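Local structure of triacylglycerol lipase (Yarrowia lipolytica, 3O0D) at residues A[17-22]-A[183-187]; A[23-27]-A[46-50]; A[64-68]-A[131-136]; A[73-77]-A[151-155]. The protein probably hydrolyses triacylglycerols, as expected of a glycosylated extracellular lipase with the alpha/beta-hydrolase fold. One frame throughout, in Å; residues are numbered along the deposited sequence. Where two conformers were deposited one is given.

Contact 1: A[17-22]-A[183-187]; sequences FFEKYA and LVVTL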
loop_
_atom_site.group_PDB
_atom_site.type_symbol
_atom_site.label_atom_id
_atom_site.label_comp_id
_atom_site.label_asym_id
_atom_site.label_seq_id
_atom_site.Cartn_x
_atom_site.Cartn_y
_atom_site.Cartn_z
ATOM N N PHE A 17 -2.270 12.845 -8.240
ATOM C CA PHE A 17 -2.940 11.597 -7.997
ATOM C C PHE A 17 -2.172 10.808 -6.911
ATOM O O PHE A 17 -2.774 10.358 -5.904
ATOM C CB PHE A 17 -2.940 10.851 -9.308
ATOM C CG PHE A 17 -3.239 9.354 -9.184
ATOM C CD1 PHE A 17 -4.551 8.863 -9.062
ATOM C CD2 PHE A 17 -2.179 8.496 -9.362
ATOM C CE1 PHE A 17 -4.715 7.399 -9.093
ATOM C CE2 PHE A 17 -2.330 7.116 -9.333
ATOM C CZ PHE A 17 -3.606 6.596 -9.192
ATOM N N PHE A 18 -0.855 10.745 -7.027
ATOM C CA PHE A 18 -0.111 10.058 -5.971
ATOM C C PHE A 18 -0.251 10.778 -4.635
ATOM O O PHE A 18 -0.423 10.169 -3.626
ATOM C CB PHE A 18 1.353 9.916 -6.356
ATOM C CG PHE A 18 1.580 9.059 -7.583
ATOM C CD1 PHE A 18 1.005 7.809 -7.699
ATOM C CD2 PHE A 18 2.380 9.479 -8.608
ATOM C CE1 PHE A 18 1.233 7.042 -8.784
ATOM C CE2 PHE A 18 2.600 8.692 -9.707
ATOM C CZ PHE A 18 2.017 7.499 -9.808
ATOM N N GLU A 19 -0.147 12.092 -4.664
ATOM C CA GLU A 19 -0.288 12.888 -3.421
ATOM C C GLU A 19 -1.591 12.653 -2.761
ATOM O O GLU A 19 -1.681 12.548 -1.534
ATOM C CB GLU A 19 -0.046 14.363 -3.767
ATOM C CG GLU A 19 -0.218 15.313 -2.575
ATOM C CD GLU A 19 0.022 16.789 -3.025
ATOM O OE1 GLU A 19 -0.787 17.295 -3.831
ATOM O OE2 GLU A 19 1.046 17.337 -2.561
ATOM N N LYS A 20 -2.646 12.560 -3.578
ATOM C CA LYS A 20 -3.955 12.228 -3.034
ATOM C C LYS A 20 -3.988 10.958 -2.149
ATOM O O LYS A 20 -4.530 11.048 -0.984
ATOM C CB LYS A 20 -4.994 12.099 -4.183
ATOM C CG LYS A 20 -6.311 11.524 -3.648
ATOM C CD LYS A 20 -7.278 11.441 -4.884
ATOM C CE LYS A 20 -8.500 10.621 -4.492
ATOM N NZ LYS A 20 -9.481 10.548 -5.641
ATOM N N TYR A 21 -3.376 9.899 -2.673
ATOM C CA TYR A 21 -3.396 8.584 -1.937
ATOM C C TYR A 21 -2.429 8.744 -0.738
ATOM O O TYR A 21 -2.707 8.234 0.409
ATOM C CB TYR A 21 -3.166 7.328 -2.824
ATOM C CG TYR A 21 -4.398 7.208 -3.685
ATOM C CD1 TYR A 21 -5.583 6.662 -3.157
ATOM C CD2 TYR A 21 -4.410 7.760 -4.950
ATOM C CE1 TYR A 21 -6.723 6.648 -3.857
ATOM C CE2 TYR A 21 -5.613 7.743 -5.676
ATOM C CZ TYR A 21 -6.736 7.200 -5.101
ATOM O OH TYR A 21 -7.911 7.184 -5.806
ATOM N N ALA A 22 -1.372 9.514 -0.888
ATOM C CA ALA A 22 -0.583 9.709 0.308
ATOM C C ALA A 22 -1.362 10.368 1.427
ATOM O O ALA A 22 -1.178 10.062 2.605
ATOM C CB ALA A 22 0.733 10.571 -0.015
ATOM N N LEU A 183 -8.400 -0.149 -7.534
ATOM C CA LEU A 183 -7.100 0.590 -7.631
ATOM C C LEU A 183 -6.349 0.350 -6.326
ATOM O O LEU A 183 -6.942 0.443 -5.308
ATOM C CB LEU A 183 -7.450 2.105 -7.739
ATOM C CG LEU A 183 -6.165 2.982 -7.711
ATOM C CD1 LEU A 183 -5.061 2.763 -8.792
ATOM C CD2 LEU A 183 -6.761 4.431 -7.681
ATOM N N VAL A 184 -5.063 0.019 -6.444
ATOM C CA VAL A 184 -4.227 -0.280 -5.212
ATOM C C VAL A 184 -3.049 0.693 -5.280
ATOM O O VAL A 184 -2.333 0.732 -6.297
ATOM C CB VAL A 184 -3.701 -1.696 -5.333
ATOM C CG1 VAL A 184 -2.759 -1.993 -4.187
ATOM C CG2 VAL A 184 -4.861 -2.666 -5.248
ATOM N N VAL A 185 -2.901 1.474 -4.220
ATOM C CA VAL A 185 -1.695 2.350 -4.216
ATOM C C VAL A 185 -1.112 2.085 -2.800
ATOM O O VAL A 185 -1.783 2.329 -1.805
ATOM C CB VAL A 185 -2.082 3.839 -4.263
ATOM C CG1 VAL A 185 -0.788 4.727 -4.151
ATOM C CG2 VAL A 185 -2.778 4.154 -5.697
ATOM N N THR A 186 0.152 1.725 -2.772
ATOM C CA THR A 186 0.751 1.488 -1.435
ATOM C C THR A 186 1.887 2.502 -1.275
ATOM O O THR A 186 2.458 2.942 -2.274
ATOM C CB THR A 186 1.296 0.028 -1.354
ATOM O OG1 THR A 186 2.456 -0.158 -2.106
ATOM C CG2 THR A 186 0.225 -1.030 -1.869
ATOM N N LEU A 187 2.272 2.773 -0.020
ATOM C CA LEU A 187 3.406 3.708 0.222
ATOM C C LEU A 187 4.291 3.040 1.267
ATOM O O LEU A 187 3.794 2.626 2.331
ATOM C CB LEU A 187 2.855 5.017 0.768
ATOM C CG LEU A 187 1.847 5.700 -0.216
ATOM C CD1 LEU A 187 0.380 5.542 0.307
ATOM C CD2 LEU A 187 2.130 7.285 -0.219
#
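This is helix-on-sheet packing in an alpha/beta-hydrolase core: an early helix lies across one face of the central sheet, over a strand that runs between strands 155-161 and 222-227. The axes of helix 17-22 and strand 183-187 pass 9.0 Å apart at 72°, so the helix crosses the strand steeply and meets it through side chains. In the strand the usual alternation decides who takes part: Leu183, Val185 and Leu187 point their CA-to-CB bonds at the helix, while Val184 and Thr186 point away. Tyr21 is the main helix residue here. With chi1 at m and chi2 at -79°, its ring stands beside the strand so that Val185 CG2 sits over one face, and Tyr21 CB meets Val185 CG1 at 3.8 Å. The far end of the ring reaches Leu183, Tyr21 CZ to Leu183 CD2 being 3.8 Å, and its hydroxyl is hydrogen-bonded to Gln80. One turn earlier, Phe17 starts out sideways, but its t rotamer swings the ring over to the strand, and Leu183 CD2 lies near the ring plane, 3.9 Å from Phe17 CE1. Phe17 and Phe18 both pack edge-to-face with Tyr223 of the adjoining strand. Leu187, whose chi2 of 106° lies between the usual wells, fills the other end of the contact: its CD1 is 4.1 Å from Tyr21 O and its CD2 is 3.6 Å from Ala22 CB.

Contact 2: A[23-27]-A[46-50]; sequences RLANI and QCAHF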
loop_
_atom_site.group_PDB
_atom_site.type_symbol
_atom_site.label_atom_id
_atom_site.label_comp_id
_atom_site.label_asym_id
_atom_site.label_seq_id
_atom_site.Cartn_x
_atom_site.Cartn_y
_atom_site.Cartn_z
ATOM N N ARG A 23 -2.190 11.343 1.087
ATOM C CA ARG A 23 -2.993 11.972 2.082
ATOM C C ARG A 23 -4.030 11.011 2.707
ATOM O O ARG A 23 -4.204 11.021 3.851
ATOM C CB ARG A 23 -3.756 13.187 1.568
ATOM C CG ARG A 23 -2.942 14.322 0.995
ATOM C CD ARG A 23 -3.856 15.520 0.802
ATOM N NE ARG A 23 -3.296 16.569 -0.006
ATOM C CZ ARG A 23 -2.448 17.474 0.416
ATOM N NH1 ARG A 23 -2.039 17.509 1.653
ATOM N NH2 ARG A 23 -2.036 18.370 -0.430
ATOM N N LEU A 24 -4.704 10.230 1.900
ATOM C CA LEU A 24 -5.700 9.306 2.423
ATOM C C LEU A 24 -5.000 8.316 3.388
ATOM O O LEU A 24 -5.605 7.952 4.435
ATOM C CB LEU A 24 -6.390 8.514 1.314
ATOM C CG LEU A 24 -7.383 9.472 0.621
ATOM C CD1 LEU A 24 -7.780 8.775 -0.753
ATOM C CD2 LEU A 24 -8.694 9.921 1.407
ATOM N N ALA A 25 -3.849 7.825 2.962
ATOM C CA ALA A 25 -3.066 6.905 3.893
ATOM C C ALA A 25 -2.728 7.567 5.166
ATOM O O ALA A 25 -2.798 6.910 6.252
ATOM C CB ALA A 25 -1.803 6.478 3.204
ATOM N N ASN A 26 -2.325 8.833 5.137
ATOM C CA ASN A 26 -2.005 9.621 6.382
ATOM C C ASN A 26 -3.149 9.697 7.300
ATOM O O ASN A 26 -2.991 9.501 8.513
ATOM C CB ASN A 26 -1.428 10.998 5.916
ATOM C CG ASN A 26 -1.504 12.074 6.948
ATOM O OD1 ASN A 26 -2.507 12.257 7.621
ATOM N ND2 ASN A 26 -0.443 12.897 6.995
ATOM N N ILE A 27 -4.380 9.843 6.740
ATOM C CA ILE A 27 -5.571 9.915 7.562
ATOM C C ILE A 27 -5.815 8.574 8.362
ATOM O O ILE A 27 -6.516 8.591 9.408
ATOM C CB ILE A 27 -6.782 10.381 6.656
ATOM C CG1 ILE A 27 -6.469 11.836 6.285
ATOM C CG2 ILE A 27 -8.167 10.348 7.464
ATOM C CD1 ILE A 27 -7.352 12.242 5.018
ATOM N N GLN A 46 -5.461 17.288 6.621
ATOM C CA GLN A 46 -5.505 16.347 5.516
ATOM C C GLN A 46 -6.931 15.973 5.103
ATOM O O GLN A 46 -7.196 15.981 3.941
ATOM C CB GLN A 46 -4.727 15.094 5.825
ATOM C CG GLN A 46 -3.188 15.272 6.083
ATOM C CD GLN A 46 -2.420 15.925 4.957
ATOM O OE1 GLN A 46 -2.811 15.831 3.815
ATOM N NE2 GLN A 46 -1.290 16.590 5.279
ATOM N N CYS A 47 -7.852 15.743 6.032
ATOM C CA CYS A 47 -9.242 15.441 5.687
ATOM C C CYS A 47 -9.848 16.655 4.964
ATOM O O CYS A 47 -10.813 16.449 4.173
ATOM C CB CYS A 47 -10.066 15.256 6.901
ATOM S SG CYS A 47 -9.768 13.579 7.624
ATOM N N ALA A 48 -9.348 17.885 5.275
ATOM C CA ALA A 48 -9.921 19.100 4.645
ATOM C C ALA A 48 -9.751 19.126 3.128
ATOM O O ALA A 48 -10.524 19.872 2.479
ATOM C CB ALA A 48 -9.331 20.402 5.214
ATOM N N HIS A 49 -8.884 18.329 2.585
ATOM C CA HIS A 49 -8.732 18.231 1.099
ATOM C C HIS A 49 -9.719 17.310 0.430
ATOM O O HIS A 49 -9.601 17.075 -0.810
ATOM C CB HIS A 49 -7.312 17.688 0.749
ATOM C CG HIS A 49 -6.238 18.689 0.943
ATOM N ND1 HIS A 49 -5.648 18.967 2.158
ATOM C CD2 HIS A 49 -5.623 19.482 0.025
ATOM C CE1 HIS A 49 -4.752 19.929 2.001
ATOM N NE2 HIS A 49 -4.688 20.223 0.715
ATOM N N PHE A 50 -10.755 16.820 1.196
ATOM C CA PHE A 50 -11.658 15.820 0.639
ATOM C C PHE A 50 -13.146 16.189 0.772
ATOM O O PHE A 50 -13.925 15.570 1.577
ATOM C CB PHE A 50 -11.403 14.498 1.375
ATOM C CG PHE A 50 -10.135 13.891 0.925
ATOM C CD1 PHE A 50 -10.034 13.304 -0.300
ATOM C CD2 PHE A 50 -8.964 14.165 1.684
ATOM C CE1 PHE A 50 -8.807 12.766 -0.785
ATOM C CE2 PHE A 50 -7.695 13.747 1.216
ATOM C CZ PHE A 50 -7.603 13.041 -0.000
#
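The C-terminal turn of helix 12-27 faces a loop in which residues 46-48 take helical backbone angles without the regular bonding. Two backbone hydrogen bonds curl that loop, His49 N to Gln46 O at 3.2 Å and Phe50 N to Cys47 O at 3.0 Å, and the closest CA pair, Arg23 with Gln46, is 6.1 Å apart. Arg23 has the most surface covered, with Gln46 close behind. Its long chain runs out to the loop, where Arg23 NH1 donates to Gln46 OE1 (2.8 Å, 167°) in the plane of the guanidinium, while a flat face of the same group stacks on the His49 ring, planes at 9° and centres 3.6 Å apart. The two groups touch face to face; the imidazole bonds instead through ND1 to Leu45 O. Deeper in, Leu24 CD2 sits over the face of Phe50, 3.7 Å from the ring centroid, a CH-pi contact. Ile27 CG2 meets Cys47 SG at 3.6 Å, beside the disulfide to Cys43. Asn26 and Gln46 both bond the C-terminal Ile301 through their amide nitrogens. The arrangement is a loop carrying the Cys43-Cys47 disulfide, folded back on the N-terminal helix of a class 3 lipase, just ahead of edge strand 53-60.

Contact 3: A[64-68]-A[131-136]; sequences LIFDV and QSYNNT. With NAG (2-acetamido-2-deoxy-beta-D-glucopyranose), chain I.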
loop_
_atom_site.group_PDB
_atom_site.type_symbol
_atom_site.label_atom_id
_atom_site.label_comp_id
_atom_site.label_asym_id
_atom_site.label_seq_id
_atom_site.Cartn_x
_atom_site.Cartn_y
_atom_site.Cartn_z
ATOM N N LEU A 64 -2.362 -8.260 18.135
ATOM C CA LEU A 64 -1.173 -8.938 17.617
ATOM C C LEU A 64 -0.363 -7.902 16.892
ATOM O O LEU A 64 -0.953 -6.857 16.460
ATOM C CB LEU A 64 -1.560 -10.026 16.644
ATOM C CG LEU A 64 -2.470 -11.068 17.311
ATOM C CD1 LEU A 64 -3.064 -12.043 16.271
ATOM C CD2 LEU A 64 -1.665 -11.826 18.418
ATOM N N ILE A 65 0.934 -8.201 16.780
ATOM C CA ILE A 65 1.914 -7.259 16.230
ATOM C C ILE A 65 1.606 -6.940 14.769
ATOM O O ILE A 65 1.890 -5.846 14.312
ATOM C CB ILE A 65 3.376 -7.765 16.399
ATOM C CG1 ILE A 65 4.325 -6.719 15.883
ATOM C CG2 ILE A 65 3.636 -9.068 15.657
ATOM C CD1 ILE A 65 4.323 -5.470 16.785
ATOM N N PHE A 66 0.975 -7.870 14.074
ATOM C CA PHE A 66 0.592 -7.562 12.647
ATOM C C PHE A 66 -0.854 -7.176 12.409
ATOM O O PHE A 66 -1.325 -7.176 11.227
ATOM C CB PHE A 66 0.983 -8.730 11.800
ATOM C CG PHE A 66 2.456 -8.810 11.558
ATOM C CD1 PHE A 66 3.065 -8.011 10.587
ATOM C CD2 PHE A 66 3.241 -9.707 12.274
ATOM C CE1 PHE A 66 4.395 -8.084 10.365
ATOM C CE2 PHE A 66 4.602 -9.802 12.035
ATOM C CZ PHE A 66 5.199 -8.995 11.135
ATOM N N ASP A 67 -1.549 -6.805 13.443
ATOM C CA ASP A 67 -2.931 -6.369 13.316
ATOM C C ASP A 67 -3.000 -4.917 12.777
ATOM O O ASP A 67 -1.997 -4.176 12.797
ATOM C CB ASP A 67 -3.640 -6.425 14.623
ATOM C CG ASP A 67 -4.141 -7.856 14.959
ATOM O OD1 ASP A 67 -4.094 -8.772 14.095
ATOM O OD2 ASP A 67 -4.635 -7.986 16.085
ATOM N N VAL A 68 -4.198 -4.560 12.311
ATOM C CA VAL A 68 -4.370 -3.353 11.521
ATOM C C VAL A 68 -5.450 -2.446 12.073
ATOM O O VAL A 68 -6.368 -2.862 12.847
ATOM C CB VAL A 68 -4.626 -3.700 10.005
ATOM C CG1 VAL A 68 -3.472 -4.380 9.343
ATOM C CG2 VAL A 68 -5.923 -4.490 9.900
ATOM N N GLN A 131 -1.562 -12.332 8.061
ATOM C CA GLN A 131 -2.341 -11.914 9.181
ATOM C C GLN A 131 -2.893 -10.455 9.089
ATOM O O GLN A 131 -4.003 -10.147 9.555
ATOM C CB GLN A 131 -1.535 -12.056 10.488
ATOM C CG GLN A 131 -2.241 -11.542 11.751
ATOM C CD GLN A 131 -3.593 -12.196 12.027
ATOM O OE1 GLN A 131 -3.861 -13.310 11.567
ATOM N NE2 GLN A 131 -4.453 -11.496 12.759
ATOM N N SER A 132 -2.080 -9.544 8.582
ATOM C CA SER A 132 -2.512 -8.159 8.435
ATOM C C SER A 132 -3.720 -8.084 7.466
ATOM O O SER A 132 -4.680 -7.377 7.732
ATOM C CB SER A 132 -1.357 -7.342 7.874
ATOM O OG SER A 132 -0.181 -7.589 8.643
ATOM N N TYR A 133 -3.576 -8.837 6.386
ATOM C CA TYR A 133 -4.675 -8.953 5.331
ATOM C C TYR A 133 -5.899 -9.591 6.030
ATOM O O TYR A 133 -6.997 -9.095 5.983
ATOM C CB TYR A 133 -4.258 -9.764 4.120
ATOM C CG TYR A 133 -5.555 -10.189 3.455
ATOM C CD1 TYR A 133 -6.274 -9.286 2.718
ATOM C CD2 TYR A 133 -5.997 -11.534 3.530
ATOM C CE1 TYR A 133 -7.546 -9.657 2.116
ATOM C CE2 TYR A 133 -7.231 -11.900 2.939
ATOM C CZ TYR A 133 -7.970 -10.984 2.241
ATOM O OH TYR A 133 -9.169 -11.370 1.645
ATOM N N ASN A 134 -5.687 -10.675 6.766
ATOM C CA ASN A 134 -6.840 -11.281 7.390
ATOM C C ASN A 134 -7.521 -10.461 8.372
ATOM O O ASN A 134 -8.745 -10.508 8.495
ATOM C CB ASN A 134 -6.407 -12.656 8.021
ATOM C CG ASN A 134 -7.022 -13.813 7.351
ATOM O OD1 ASN A 134 -6.981 -13.983 6.131
ATOM N ND2 ASN A 134 -7.561 -14.713 8.214
ATOM N N ASN A 135 -6.738 -9.749 9.174
ATOM C CA ASN A 135 -7.248 -8.911 10.171
ATOM C C ASN A 135 -8.017 -7.744 9.542
ATOM O O ASN A 135 -8.958 -7.242 10.106
ATOM C CB ASN A 135 -6.105 -8.427 11.140
ATOM C CG ASN A 135 -6.621 -7.802 12.341
ATOM O OD1 ASN A 135 -7.475 -8.406 13.140
ATOM N ND2 ASN A 135 -6.155 -6.628 12.626
ATOM N N THR A 136 -7.592 -7.314 8.387
ATOM C CA THR A 136 -8.408 -6.267 7.688
ATOM C C THR A 136 -9.788 -6.882 7.237
ATOM O O THR A 136 -10.822 -6.335 7.576
ATOM C CB THR A 136 -7.717 -5.734 6.429
ATOM O OG1 THR A 136 -6.373 -5.391 6.689
ATOM C CG2 THR A 136 -8.471 -4.421 5.910
HETATM C C1 NAG I . -8.250 -15.903 7.751
HETATM C C2 NAG I . -7.624 -17.197 8.259
HETATM C C3 NAG I . -8.627 -18.317 8.003
HETATM C C4 NAG I . -10.044 -18.030 8.498
HETATM C C5 NAG I . -10.524 -16.672 7.990
HETATM C C6 NAG I . -11.776 -16.115 8.655
HETATM C C7 NAG I . -5.201 -17.314 8.206
HETATM C C8 NAG I . -3.953 -17.680 7.502
HETATM N N2 NAG I . -6.386 -17.518 7.594
HETATM O O3 NAG I . -8.145 -19.562 8.540
HETATM O O4 NAG I . -10.847 -19.052 7.923
HETATM O O5 NAG I . -9.536 -15.680 8.276
HETATM O O6 NAG I . -12.332 -15.205 7.732
HETATM O O7 NAG I . -5.133 -16.836 9.323
#
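Val68, with more surface buried here than any other residue of the pair, directs its CA-to-CB bond toward helix 127-150. Its CG1 lies 3.9 Å from Ser132 CB and 3.6 Å from Ser132 O, and its CG2 comes to 3.4 Å from Thr136 OG1, so the valine rests against one turn of the helix. Ser132 meets the loop just before it: Ser132 OG is 2.9 Å from Phe66 O and can donate there, but Gly128 O competes for the same proton. Ser132 CA adds a CA-H...O contact to Phe66 O at 3.2 Å. Asn135, one turn on, packs its side chain against Asp67 and Val68. The loop side is a type I beta turn from Leu64 to Asp67, closed by Asp67 N to Leu64 O at 3.1 Å, which leads into strand 68-75; the contact thus joins the start of that strand to a long helix packed on the sheet of the alpha/beta-hydrolase fold. Asp67 ties both sides, OD2 accepting from Leu64 N (3.1 Å) and OD1 from Gln131 NE2 (3.1 Å, 166°). Asn134, in the sequon Asn134-Asn135-Thr136, keeps its side chain off the loop; its ND2 is bonded to C1 of the NAG at 1.5 Å, and the sugar is also held by Asn138 and Leu110. The sequon threonine turns its hydroxyl back into its own helix, Thr136 OG1 donating to Ser132 O at 2.8 Å.

Contact 4: A[73-77]-A[151-155]; sequences AVDHA and YPDYQ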
loop_
_atom_site.group_PDB
_atom_site.type_symbol
_atom_site.label_atom_id
_atom_site.label_comp_id
_atom_site.label_asym_id
_atom_site.label_seq_id
_atom_site.Cartn_x
_atom_site.Cartn_y
_atom_site.Cartn_z
ATOM N N ALA A 73 -14.321 4.732 3.626
ATOM C CA ALA A 73 -15.066 5.986 3.383
ATOM C C ALA A 73 -15.589 5.979 1.936
ATOM O O ALA A 73 -15.136 5.161 1.124
ATOM C CB ALA A 73 -14.091 7.181 3.527
ATOM N N VAL A 74 -16.535 6.895 1.648
ATOM C CA VAL A 74 -17.125 7.007 0.281
ATOM C C VAL A 74 -16.911 8.474 -0.156
ATOM O O VAL A 74 -17.296 9.398 0.557
ATOM C CB VAL A 74 -18.612 6.708 0.324
ATOM C CG1 VAL A 74 -19.181 6.899 -1.130
ATOM C CG2 VAL A 74 -18.808 5.236 0.753
ATOM N N ASP A 75 -16.340 8.647 -1.349
ATOM C CA ASP A 75 -16.034 10.023 -1.869
ATOM C C ASP A 75 -17.055 10.127 -3.059
ATOM O O ASP A 75 -16.903 9.490 -4.119
ATOM C CB ASP A 75 -14.649 10.038 -2.382
ATOM C CG ASP A 75 -14.214 11.436 -2.868
ATOM O OD1 ASP A 75 -15.111 12.165 -3.345
ATOM O OD2 ASP A 75 -13.008 11.764 -2.791
ATOM N N HIS A 76 -18.072 10.918 -2.788
ATOM C CA HIS A 76 -19.139 11.211 -3.758
ATOM C C HIS A 76 -18.644 12.197 -4.782
ATOM O O HIS A 76 -19.341 12.388 -5.817
ATOM C CB HIS A 76 -20.300 11.816 -2.974
ATOM C CG HIS A 76 -20.919 10.858 -2.003
ATOM N ND1 HIS A 76 -21.596 9.726 -2.417
ATOM C CD2 HIS A 76 -20.898 10.812 -0.655
ATOM C CE1 HIS A 76 -21.991 9.031 -1.354
ATOM N NE2 HIS A 76 -21.604 9.687 -0.272
ATOM N N ALA A 77 -17.522 12.890 -4.540
ATOM C CA ALA A 77 -17.009 13.819 -5.613
ATOM C C ALA A 77 -16.248 13.024 -6.622
ATOM O O ALA A 77 -16.361 13.242 -7.839
ATOM C CB ALA A 77 -16.144 14.921 -5.036
ATOM N N TYR A 151 -23.187 1.499 -3.584
ATOM C CA TYR A 151 -22.594 2.372 -4.604
ATOM C C TYR A 151 -21.961 1.590 -5.703
ATOM O O TYR A 151 -20.739 1.495 -5.834
ATOM C CB TYR A 151 -21.525 3.319 -3.951
ATOM C CG TYR A 151 -22.170 4.160 -2.890
ATOM C CD1 TYR A 151 -22.898 5.288 -3.262
ATOM C CD2 TYR A 151 -22.047 3.875 -1.529
ATOM C CE1 TYR A 151 -23.555 6.069 -2.351
ATOM C CE2 TYR A 151 -22.712 4.723 -0.543
ATOM C CZ TYR A 151 -23.450 5.817 -1.001
ATOM O OH TYR A 151 -24.137 6.692 -0.136
ATOM N N PRO A 152 -22.783 0.896 -6.496
ATOM C CA PRO A 152 -22.184 -0.189 -7.315
ATOM C C PRO A 152 -21.389 0.265 -8.521
ATOM O O PRO A 152 -20.571 -0.488 -9.068
ATOM C CB PRO A 152 -23.439 -0.952 -7.843
ATOM C CG PRO A 152 -24.542 -0.118 -7.541
ATOM C CD PRO A 152 -24.237 0.922 -6.517
ATOM N N ASP A 153 -21.548 1.551 -8.880
ATOM C CA ASP A 153 -20.721 2.044 -9.964
ATOM C C ASP A 153 -19.528 2.923 -9.484
ATOM O O ASP A 153 -18.780 3.411 -10.291
ATOM C CB ASP A 153 -21.544 2.696 -11.094
ATOM C CG ASP A 153 -22.133 4.012 -10.772
ATOM O OD1 ASP A 153 -21.925 4.561 -9.672
ATOM O OD2 ASP A 153 -22.868 4.525 -11.682
ATOM N N TYR A 154 -19.336 2.999 -8.162
ATOM C CA TYR A 154 -18.056 3.668 -7.653
ATOM C C TYR A 154 -16.836 2.774 -7.792
ATOM O O TYR A 154 -16.944 1.548 -7.663
ATOM C CB TYR A 154 -18.254 4.154 -6.196
ATOM C CG TYR A 154 -19.120 5.375 -5.977
ATOM C CD1 TYR A 154 -20.129 5.810 -6.926
ATOM C CD2 TYR A 154 -18.959 6.111 -4.822
ATOM C CE1 TYR A 154 -20.929 6.925 -6.653
ATOM C CE2 TYR A 154 -19.771 7.167 -4.533
ATOM C CZ TYR A 154 -20.719 7.633 -5.479
ATOM O OH TYR A 154 -21.410 8.721 -5.086
ATOM N N GLN A 155 -15.689 3.364 -8.059
ATOM C CA GLN A 155 -14.408 2.639 -8.203
ATOM C C GLN A 155 -13.931 2.388 -6.759
ATOM O O GLN A 155 -13.971 3.313 -5.929
ATOM C CB GLN A 155 -13.324 3.524 -8.860
ATOM C CG GLN A 155 -11.983 2.820 -8.985
ATOM C CD GLN A 155 -10.876 3.679 -9.581
ATOM O OE1 GLN A 155 -10.674 4.838 -9.174
ATOM N NE2 GLN A 155 -10.158 3.121 -10.541
#
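The ring of Tyr151 lies against Val74: CG1 of Val74 sits over its face, 4.2 Å from the Tyr151 ring centroid and only 11° off the normal, a clear CH-pi contact, while Val74 CG2 comes to 4.1 Å from Tyr151 CE2. The same valine also serves Tyr154, with Val74 CG1 3.5 Å from Tyr154 CE2, so one methyl touches the face of Tyr151 and the edge of Tyr154. His76 completes an aromatic cluster with them. Although its CA-to-CB bond leaves sideways, the imidazole reaches the tyrosines, presenting its edge to the face of Tyr151 in an offset edge-to-face pair (centroids 5.3 Å apart, planes at 66°). Both tyrosines stand on a type I beta turn, Tyr151 to Tyr154, closed by Tyr154 N to Tyr151 O at 3.1 Å. In the alpha/beta-hydrolase fold this turn carries the chain out of helix 127-150 into strand 155-161, finishing the crossover between the parallel strands 80-87 and 155-161; here it meets the end of strand 68-75. Beyond that strand, His76 ND1 and Tyr154 OH are hydrogen-bonded at 2.9 Å, and either could be the donor. The other ring nitrogen, NE2, bonds Glu54 on the neighbouring strand 53-60. Asp75 turns from Val74's side of the strand: its OD2 bonds Tyr82, and its OD1 takes a weak bond from Ala77 N at 2.8 Å.

In the fold
From the N terminus, helix 12-27 takes part in two contacts: its middle packs on strand 183-187 in contact 1, and its last turn meets residues 46-50 in contact 2, a short closure made before the sheet edge begins. Contact 1 spans the longest loop and encloses the other three. Next along the chain come contacts 3 and 4, whose segments alternate and therefore cross: both ends of strand 68-75 are tied, the start to helix 127-150 and the finish to the turn after that helix. Contact 2 touches contact 1 through Ala25 and Leu187, and contact 4 through Phe50 and Asp75; contact 3 stands apart from them.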